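Local coordinates for ancylostoma secreted protein 1 (PDB 3NT8), which is a secreted two-CAP-domain protein of the human hookworm Necator americanus, probably associated with the transition of infective larvae to parasitism, at residues 223-228 and 233-238; 327-332 and 383-388. One frame throughout, in Å; residues are numbered along the deposited sequence.

Contact 1 of 2, residues 223-228 and 233-238; sequences TNQQCP and MTDSVR
The Asp235 carboxylate is held by three residues of the loop 223-228: Thr223, Gln225 and Gln226. Asp235 OD2 accepts from Gln225 N at 2.8 Å, almost straight and through the syn lone pair. Thr223 OG1 meets Asp235 OD2 on its anti side at 2.9 Å, somewhat out of the carboxylate plane. Asp235 OD1 takes Gln226 N at 3.1 Å. The backbone joins in, with Asp235 N bonded to Thr223 O at 2.8 Å. A water accepts from both Thr223 N and Ser236 N.

The loop is bonded in this way to the first turn of helix 235-253, the first helix of the second CAP domain. Cys227, in this loop, is tied by a disulfide to Cys278 at the start of helix 278-288.

Arg238, one turn after Asp235, runs extended from CG to NE and presents its guanidinium end-on to Asn224. Arg238 NH1 and NH2 both grip the single atom Asn224 OD1, at 2.7 and 2.8 Å, and amide and guanidinium lie nearly coplanar, 23° apart. With chi1 at 178° the Asn224 side chain swings away from its own N and brings OD1 to the arginine. Arg238 NH1 also makes a salt bridge to Asp235 OD1, and NE makes another to Glu281. Cys227 CB covers one face of the guanidinium, 3.3 Å from Arg238 NH2. Gln226 and Arg238 run alongside each other, pointing opposite ways. Gln226 CB lies 3.8 Å from Arg238 CD, and Gln226 NE2 bonds to Asp239.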
loop_
_atom_site.group_PDB
_atom_site.type_symbol
_atom_site.label_atom_id
_atom_site.label_comp_id
_atom_site.label_asym_id
_atom_site.label_seq_id
_atom_site.Cartn_x
_atom_site.Cartn_y
_atom_site.Cartn_z
ATOM N N THR A 223 -7.108 -19.041 -3.883
ATOM C CA THR A 223 -8.160 -19.998 -3.611
ATOM C C THR A 223 -9.399 -19.291 -3.039
ATOM O O THR A 223 -9.343 -18.116 -2.649
ATOM C CB THR A 223 -7.708 -21.013 -2.616
ATOM O OG1 THR A 223 -7.208 -20.324 -1.485
ATOM C CG2 THR A 223 -6.588 -21.912 -3.190
ATOM N N ASN A 224 -10.510 -20.011 -2.968
ATOM C CA ASN A 224 -11.742 -19.440 -2.447
ATOM C C ASN A 224 -12.471 -20.528 -1.688
ATOM O O ASN A 224 -13.502 -21.000 -2.140
ATOM C CB ASN A 224 -12.654 -18.854 -3.569
ATOM C CG ASN A 224 -14.007 -18.288 -3.007
ATOM O OD1 ASN A 224 -14.039 -17.688 -1.921
ATOM N ND2 ASN A 224 -15.109 -18.481 -3.752
ATOM N N GLN A 225 -11.912 -20.940 -0.561
ATOM C CA GLN A 225 -12.553 -21.959 0.273
ATOM C C GLN A 225 -13.348 -21.399 1.481
ATOM O O GLN A 225 -14.253 -22.083 1.988
ATOM C CB GLN A 225 -11.525 -23.003 0.706
ATOM C CG GLN A 225 -10.310 -22.397 1.491
ATOM C CD GLN A 225 -9.155 -23.400 1.776
ATOM O OE1 GLN A 225 -8.596 -24.038 0.850
ATOM N NE2 GLN A 225 -8.767 -23.502 3.076
ATOM N N GLN A 226 -13.010 -20.173 1.920
ATOM C CA GLN A 226 -13.611 -19.581 3.120
ATOM C C GLN A 226 -15.086 -19.296 2.867
ATOM O O GLN A 226 -15.942 -19.680 3.687
ATOM C CB GLN A 226 -12.877 -18.307 3.566
ATOM C CG GLN A 226 -11.471 -18.557 4.101
ATOM C CD GLN A 226 -10.776 -17.319 4.702
ATOM O OE1 GLN A 226 -11.378 -16.553 5.414
ATOM N NE2 GLN A 226 -9.493 -17.131 4.385
ATOM N N CYS A 227 -15.369 -18.652 1.729
ATOM C CA CYS A 227 -16.722 -18.289 1.313
ATOM C C CYS A 227 -17.021 -18.748 -0.116
ATOM O O CYS A 227 -16.852 -17.995 -1.040
ATOM C CB CYS A 227 -16.887 -16.776 1.405
ATOM S SG CYS A 227 -16.494 -16.046 3.074
ATOM N N PRO A 228 -17.463 -20.000 -0.307
ATOM C CA PRO A 228 -17.557 -20.530 -1.698
ATOM C C PRO A 228 -18.733 -19.981 -2.504
ATOM O O PRO A 228 -18.694 -20.006 -3.734
ATOM C CB PRO A 228 -17.714 -22.048 -1.499
ATOM C CG PRO A 228 -17.507 -22.298 -0.004
ATOM C CD PRO A 228 -17.813 -21.016 0.700
ATOM N N MET A 233 -13.826 -12.445 -4.505
ATOM C CA MET A 233 -12.864 -12.414 -3.443
ATOM C C MET A 233 -12.188 -13.757 -3.326
ATOM O O MET A 233 -12.736 -14.780 -3.728
ATOM C CB MET A 233 -13.526 -12.019 -2.108
ATOM C CG MET A 233 -13.722 -10.534 -1.902
ATOM S SD MET A 233 -12.214 -9.558 -1.648
ATOM C CE MET A 233 -11.904 -9.782 0.045
ATOM N N THR A 234 -10.971 -13.726 -2.779
ATOM C CA THR A 234 -10.134 -14.888 -2.601
ATOM C C THR A 234 -9.642 -14.893 -1.187
ATOM O O THR A 234 -9.625 -13.864 -0.535
ATOM C CB THR A 234 -8.898 -14.866 -3.559
ATOM O OG1 THR A 234 -8.153 -13.649 -3.416
ATOM C CG2 THR A 234 -9.344 -14.971 -4.997
ATOM N N ASP A 235 -9.191 -16.062 -0.739
ATOM C CA ASP A 235 -8.759 -16.269 0.620
ATOM C C ASP A 235 -7.569 -15.412 1.004
ATOM O O ASP A 235 -7.462 -15.029 2.154
ATOM C CB ASP A 235 -8.451 -17.742 0.874
ATOM C CG ASP A 235 -9.656 -18.617 0.702
ATOM O OD1 ASP A 235 -10.799 -18.210 1.040
ATOM O OD2 ASP A 235 -9.474 -19.759 0.232
ATOM N N SER A 236 -6.672 -15.124 0.059
ATOM C CA SER A 236 -5.499 -14.364 0.376
ATOM C C SER A 236 -5.927 -12.956 0.755
ATOM O O SER A 236 -5.471 -12.417 1.770
ATOM C CB SER A 236 -4.468 -14.405 -0.791
ATOM O OG SER A 236 -4.711 -13.414 -1.800
ATOM N N VAL A 237 -6.854 -12.385 -0.016
ATOM C CA VAL A 237 -7.340 -11.016 0.212
ATOM C C VAL A 237 -8.098 -10.893 1.536
ATOM O O VAL A 237 -7.908 -9.897 2.247
ATOM C CB VAL A 237 -8.143 -10.465 -0.979
ATOM C CG1 VAL A 237 -8.461 -8.961 -0.820
ATOM C CG2 VAL A 237 -7.342 -10.670 -2.322
ATOM N N ARG A 238 -8.895 -11.916 1.870
ATOM C CA ARG A 238 -9.620 -11.981 3.126
ATOM C C ARG A 238 -8.633 -11.900 4.267
ATOM O O ARG A 238 -8.799 -11.085 5.187
ATOM C CB ARG A 238 -10.448 -13.261 3.237
ATOM C CG ARG A 238 -11.553 -13.421 2.157
ATOM C CD ARG A 238 -12.386 -14.713 2.285
ATOM N NE ARG A 238 -13.502 -14.688 1.341
ATOM C CZ ARG A 238 -13.627 -15.479 0.277
ATOM N NH1 ARG A 238 -12.711 -16.404 0.012
ATOM N NH2 ARG A 238 -14.673 -15.347 -0.527
HETATM O O HOH W 1 -6.137 -17.200 -1.909
#

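Contact 2 of 2, residues 327-332 and 383-388; sequences QLWWNE and GVCQYG
The benzene end of the Trp329 indole meets Cys385 and Tyr387. It joins helix 318-330 to strand 381-388. This is a helix-to-sheet contact of the second CAP domain, whose alpha-beta-alpha sandwich places helices on both faces of a central sheet. The strand runs inside that sheet, paired with 369-376 and 305-311. The two backbones stay far apart, with the CA atoms of Trp329 and Cys385 10.7 Å from each other.

Along the helical segment, Leu328 turns to Tyr309 of strand 305-311, and Trp329 follows and alone makes the crossing. With chi1 at -61° the indole is carried out from the helix toward the strand, benzene end first. Far back on the ring, NE1 bonds to Ile308 O, which limits the rotation of the indole. Met362 of helix 357-363 also packs on this ring.

On the strand, Cys385 and Tyr387 point to the same side, toward Trp329. Gly383 lies farther back along the strand, and its O is near the ring edge, 4.4 Å from Trp329 CZ2. Tyr387 OH comes obliquely to the ring, 3.6 Å from Trp329 CZ3, and makes no hydrogen bond to it. That hydroxyl bonds instead to His245 and Asn307. Cys385, joined by a disulfide to Cys372, makes a sulfur-aromatic contact at the ring edge. Cys385 SG lies 4.8 Å from the centroid of the six-membered ring of Trp329. The sulfur is 84° off the ring normal, so it sits close to the ring plane. The closest ring atom to Cys385 SG is Trp329 CZ3, at 3.6 Å.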
loop_
_atom_site.group_PDB
_atom_site.type_symbol
_atom_site.label_atom_id
_atom_site.label_comp_id
_atom_site.label_asym_id
_atom_site.label_seq_id
_atom_site.Cartn_x
_atom_site.Cartn_y
_atom_site.Cartn_z
ATOM N N GLN A 327 -4.633 0.685 5.829
ATOM C CA GLN A 327 -3.659 1.550 6.497
ATOM C C GLN A 327 -4.093 3.003 6.375
ATOM O O GLN A 327 -3.897 3.763 7.306
ATOM C CB GLN A 327 -2.235 1.357 5.907
ATOM C CG GLN A 327 -1.591 -0.039 6.307
ATOM C CD GLN A 327 -0.341 -0.354 5.441
ATOM O OE1 GLN A 327 -0.250 0.073 4.283
ATOM N NE2 GLN A 327 0.612 -1.059 6.007
ATOM N N LEU A 328 -4.620 3.387 5.204
ATOM C CA LEU A 328 -5.108 4.772 4.979
ATOM C C LEU A 328 -6.274 5.057 5.927
ATOM O O LEU A 328 -6.352 6.162 6.499
ATOM C CB LEU A 328 -5.525 5.020 3.519
ATOM C CG LEU A 328 -4.343 5.249 2.550
ATOM C CD1 LEU A 328 -4.692 5.181 0.989
ATOM C CD2 LEU A 328 -3.512 6.541 2.889
ATOM N N TRP A 329 -7.159 4.096 6.098
ATOM C CA TRP A 329 -8.228 4.263 7.111
ATOM C C TRP A 329 -7.664 4.423 8.529
ATOM O O TRP A 329 -8.103 5.353 9.251
ATOM C CB TRP A 329 -9.173 3.115 7.108
ATOM C CG TRP A 329 -9.894 2.913 5.824
ATOM C CD1 TRP A 329 -10.218 3.855 4.920
ATOM C CD2 TRP A 329 -10.427 1.659 5.328
ATOM N NE1 TRP A 329 -10.895 3.261 3.863
ATOM C CE2 TRP A 329 -11.017 1.922 4.090
ATOM C CE3 TRP A 329 -10.434 0.345 5.805
ATOM C CZ2 TRP A 329 -11.617 0.919 3.315
ATOM C CZ3 TRP A 329 -10.993 -0.662 4.982
ATOM C CH2 TRP A 329 -11.565 -0.364 3.782
ATOM N N TRP A 330 -6.714 3.535 8.911
ATOM C CA TRP A 330 -6.103 3.527 10.232
ATOM C C TRP A 330 -5.292 4.780 10.557
ATOM O O TRP A 330 -5.329 5.258 11.713
ATOM C CB TRP A 330 -5.247 2.260 10.453
ATOM C CG TRP A 330 -4.866 2.061 11.899
ATOM C CD1 TRP A 330 -3.686 2.431 12.502
ATOM C CD2 TRP A 330 -5.683 1.493 12.961
ATOM N NE1 TRP A 330 -3.714 2.109 13.856
ATOM C CE2 TRP A 330 -4.917 1.516 14.146
ATOM C CE3 TRP A 330 -6.973 0.941 13.009
ATOM C CZ2 TRP A 330 -5.412 1.036 15.360
ATOM C CZ3 TRP A 330 -7.449 0.466 14.209
ATOM C CH2 TRP A 330 -6.678 0.511 15.360
ATOM N N ASN A 331 -4.586 5.309 9.533
ATOM C CA ASN A 331 -3.717 6.465 9.687
ATOM C C ASN A 331 -4.364 7.701 10.240
ATOM O O ASN A 331 -3.685 8.580 10.714
ATOM C CB ASN A 331 -2.854 6.743 8.415
ATOM C CG ASN A 331 -1.745 5.709 8.248
ATOM O OD1 ASN A 331 -1.379 5.018 9.229
ATOM N ND2 ASN A 331 -1.232 5.546 6.990
ATOM N N GLU A 332 -5.691 7.767 10.183
ATOM C CA GLU A 332 -6.423 8.893 10.744
ATOM C C GLU A 332 -6.047 9.254 12.183
ATOM O O GLU A 332 -6.024 10.421 12.588
ATOM C CB GLU A 332 -7.913 8.673 10.549
ATOM C CG GLU A 332 -8.281 8.554 9.034
ATOM C CD GLU A 332 -9.757 8.336 8.761
ATOM O OE1 GLU A 332 -10.514 7.725 9.583
ATOM O OE2 GLU A 332 -10.187 8.751 7.667
ATOM N N GLY A 383 -12.494 -0.452 -3.095
ATOM C CA GLY A 383 -12.341 -1.313 -1.921
ATOM C C GLY A 383 -13.414 -0.956 -0.879
ATOM O O GLY A 383 -13.579 0.214 -0.541
ATOM N N VAL A 384 -14.196 -1.942 -0.458
ATOM C CA VAL A 384 -15.304 -1.749 0.517
ATOM C C VAL A 384 -15.109 -2.743 1.665
ATOM O O VAL A 384 -14.940 -3.957 1.431
ATOM C CB VAL A 384 -16.734 -1.964 -0.108
ATOM C CG1 VAL A 384 -17.898 -1.784 1.002
ATOM C CG2 VAL A 384 -17.001 -1.059 -1.335
ATOM N N CYS A 385 -15.088 -2.266 2.904
ATOM C CA CYS A 385 -15.224 -3.190 4.028
ATOM C C CYS A 385 -16.451 -2.854 4.893
ATOM O O CYS A 385 -16.744 -1.694 5.179
ATOM C CB CYS A 385 -14.008 -3.116 4.950
ATOM S SG CYS A 385 -12.510 -3.873 4.292
ATOM N N GLN A 386 -17.090 -3.891 5.403
ATOM C CA GLN A 386 -18.309 -3.721 6.219
ATOM C C GLN A 386 -18.109 -4.415 7.548
ATOM O O GLN A 386 -17.349 -5.350 7.665
ATOM C CB GLN A 386 -19.576 -4.237 5.497
ATOM C CG GLN A 386 -20.065 -3.322 4.355
ATOM C CD GLN A 386 -21.372 -3.804 3.721
ATOM O OE1 GLN A 386 -22.009 -4.759 4.184
ATOM N NE2 GLN A 386 -21.782 -3.114 2.660
ATOM N N TYR A 387 -18.825 -3.969 8.538
ATOM C CA TYR A 387 -18.440 -4.132 9.936
ATOM C C TYR A 387 -19.651 -4.415 10.774
ATOM O O TYR A 387 -20.567 -3.582 10.847
ATOM C CB TYR A 387 -17.748 -2.863 10.427
ATOM C CG TYR A 387 -16.396 -2.543 9.722
ATOM C CD1 TYR A 387 -15.159 -2.974 10.262
ATOM C CD2 TYR A 387 -16.343 -1.732 8.580
ATOM C CE1 TYR A 387 -13.985 -2.669 9.662
ATOM C CE2 TYR A 387 -15.145 -1.384 7.992
ATOM C CZ TYR A 387 -13.973 -1.895 8.522
ATOM O OH TYR A 387 -12.779 -1.606 7.923
ATOM N N GLY A 388 -19.677 -5.573 11.425
ATOM C CA GLY A 388 -20.817 -5.963 12.233
ATOM C C GLY A 388 -20.423 -6.299 13.664
ATOM O O GLY A 388 -19.395 -6.925 13.889
#

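Both contacts belong to the second CAP domain. The centres of contact 1 and contact 2 are about 19 Å apart. They do not touch; their nearest atoms are about 7 Å from each other. Contact 1 is partly buried and lies farther from the centre of the chain. Contact 2 is fully buried. Contact 1 is local in sequence and polar, with charged groups and backbone amides at a helix start. Contact 2 joins segments 51 residues apart and has no hydrogen bond across it, mainly ring, sulfur and hydroxyl contacts. Each includes a disulfide cysteine. Val237 of segment 233-238 packs on Lys318, Asn319 and Ala322, and contact 2 uses the later part of the same helix.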